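Local coordinates for SGNH hydrolase-type esterase domain-containing protein (Slackia heliotrinireducens DSM 20476, PDB 4S1P), which is a putative SGNH-family hydrolase, probably an esterase or lipase-like acylhydrolase, whose natural substrate is not established, at residues A24-A29 against L175-L180. Sequence-based numbering, arbitrary orientation.
Sequences AELLTA and LAALVL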
loop_
_atom_site.group_PDB
_atom_site.type_symbol
_atom_site.label_atom_id
_atom_site.label_comp_id
_atom_site.label_asym_id
_atom_site.label_seq_id
_atom_site.Cartn_x
_atom_site.Cartn_y
_atom_site.Cartn_z
ATOM N N ALA A 24 3.284 -13.211 -4.924
ATOM C CA ALA A 24 3.925 -14.400 -4.407
ATOM C C ALA A 24 4.520 -15.240 -5.544
ATOM O O ALA A 24 5.638 -15.762 -5.448
ATOM C CB ALA A 24 2.954 -15.240 -3.635
ATOM N N GLU A 25 3.750 -15.388 -6.622
ATOM C CA GLU A 25 4.242 -16.221 -7.724
ATOM C C GLU A 25 5.347 -15.503 -8.501
ATOM O O GLU A 25 6.314 -16.140 -8.941
ATOM C CB GLU A 25 3.055 -16.622 -8.614
ATOM C CG GLU A 25 3.279 -17.898 -9.369
ATOM C CD GLU A 25 1.987 -18.471 -9.965
ATOM O OE1 GLU A 25 1.313 -19.303 -9.271
ATOM O OE2 GLU A 25 1.677 -18.072 -11.109
ATOM N N LEU A 26 5.250 -14.179 -8.661
ATOM C CA LEU A 26 6.297 -13.395 -9.306
ATOM C C LEU A 26 7.647 -13.489 -8.593
ATOM O O LEU A 26 8.691 -13.531 -9.238
ATOM C CB LEU A 26 5.915 -11.925 -9.428
ATOM C CG LEU A 26 4.850 -11.580 -10.459
ATOM C CD1 LEU A 26 4.350 -10.161 -10.265
ATOM C CD2 LEU A 26 5.391 -11.706 -11.877
ATOM N N LEU A 27 7.605 -13.507 -7.260
ATOM C CA LEU A 27 8.818 -13.455 -6.466
ATOM C C LEU A 27 9.227 -14.826 -5.881
ATOM O O LEU A 27 10.222 -14.910 -5.153
ATOM C CB LEU A 27 8.632 -12.439 -5.334
ATOM C CG LEU A 27 8.613 -10.977 -5.746
ATOM C CD1 LEU A 27 8.273 -10.094 -4.548
ATOM C CD2 LEU A 27 9.935 -10.496 -6.360
ATOM N N THR A 28 8.463 -15.869 -6.166
ATOM C CA THR A 28 8.575 -17.166 -5.486
ATOM C C THR A 28 8.683 -16.971 -3.974
ATOM O O THR A 28 9.568 -17.470 -3.318
ATOM C CB THR A 28 9.759 -18.006 -6.032
ATOM O OG1 THR A 28 9.748 -17.952 -7.459
ATOM C CG2 THR A 28 9.654 -19.445 -5.564
ATOM N N ALA A 29 7.752 -16.183 -3.464
ATOM C CA ALA A 29 7.725 -15.783 -2.074
ATOM C C ALA A 29 6.521 -16.289 -1.309
ATOM O O ALA A 29 5.462 -16.596 -1.895
ATOM C CB ALA A 29 7.750 -14.256 -1.983
ATOM N N LEU A 175 -0.459 -4.639 -12.563
ATOM C CA LEU A 175 0.514 -3.616 -12.604
ATOM C C LEU A 175 1.084 -3.346 -11.198
ATOM O O LEU A 175 2.298 -3.258 -11.007
ATOM C CB LEU A 175 -0.114 -2.351 -13.151
ATOM C CG LEU A 175 0.817 -1.156 -13.213
ATOM C CD1 LEU A 175 2.070 -1.441 -14.045
ATOM C CD2 LEU A 175 0.054 0.029 -13.767
ATOM N N ALA A 176 0.218 -3.270 -10.208
ATOM C CA ALA A 176 0.721 -3.098 -8.830
ATOM C C ALA A 176 1.646 -4.234 -8.410
ATOM O O ALA A 176 2.673 -3.993 -7.818
ATOM C CB ALA A 176 -0.434 -3.004 -7.892
ATOM N N ALA A 177 1.263 -5.467 -8.718
ATOM C CA ALA A 177 2.109 -6.616 -8.405
ATOM C C ALA A 177 3.461 -6.510 -9.087
ATOM O O ALA A 177 4.480 -6.817 -8.485
ATOM C CB ALA A 177 1.428 -7.916 -8.784
ATOM N N LEU A 178 3.470 -6.108 -10.353
ATOM C CA LEU A 178 4.738 -5.992 -11.094
ATOM C C LEU A 178 5.631 -4.898 -10.512
ATOM O O LEU A 178 6.849 -5.071 -10.363
ATOM C CB LEU A 178 4.485 -5.735 -12.585
ATOM C CG LEU A 178 3.893 -6.897 -13.366
ATOM C CD1 LEU A 178 3.405 -6.351 -14.693
ATOM C CD2 LEU A 178 4.881 -8.040 -13.532
ATOM N N VAL A 179 5.022 -3.779 -10.120
ATOM C CA VAL A 179 5.785 -2.713 -9.505
ATOM C C VAL A 179 6.371 -3.144 -8.140
ATOM O O VAL A 179 7.523 -2.895 -7.810
ATOM C CB VAL A 179 4.901 -1.446 -9.364
ATOM C CG1 VAL A 179 5.621 -0.363 -8.594
ATOM C CG2 VAL A 179 4.491 -0.891 -10.740
ATOM N N LEU A 180 5.533 -3.772 -7.330
ATOM C CA LEU A 180 5.976 -4.272 -6.038
ATOM C C LEU A 180 7.086 -5.314 -6.212
ATOM O O LEU A 180 8.076 -5.282 -5.491
ATOM C CB LEU A 180 4.807 -4.844 -5.220
ATOM C CG LEU A 180 3.878 -3.804 -4.616
ATOM C CD1 LEU A 180 2.489 -4.389 -4.366
ATOM C CD2 LEU A 180 4.467 -3.223 -3.346
#
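L26, near the C-terminal end of helix 19-27, reaches across to helix 170-184 and sets its CD1 methyl against both A177 and L178. Its side chain leaves the backbone toward the partner helix; chi1 of -73° swings CG opposite the carbonyl carbon, on the side of the amide N, and the extended second torsion (chi2 167°) carries CD1 onward to the other surface. There CD1 of L26 stands 4.0 Å from CB of A177 and 3.8 Å from A177 O, the latter a van der Waals contact of a methyl against the backbone carbonyl oxygen. The A177 methyl points at helix 19-27, and beside so small a group CD1 of L26 also meets that oxygen. L178 approaches differently: its CB starts away from helix 19-27, but the branch end bends back, bringing CD2 of L178 to 3.9 Å from CD1 of L26 and to 4.1 Å from CD2 of L26. A single methyl of L178 thus touches both branches of the opposing leucine, and the two side chains cross at about a right angle. L26 lies at the exposed margin, whereas A177 is buried and also packs on M22 and M19, one and two turns before L26. L180 continues the buried side of helix 170-184 against M19 and L23, while L27 turns to M4 and I6 of strand 4-10 and also meets A181 and M184. T28 departs from helical geometry with positive phi, and the amide N of A29 hydrogen-bonds to A24 O (2.9 Å), a Schellman motif from which the chain leads on to strand 29-35. This is helix-to-helix apolar packing between the first beta-alpha-beta crossover and the C-terminal helix, on one face of the parallel sheet of the alpha/beta/alpha SGNH hydrolase fold.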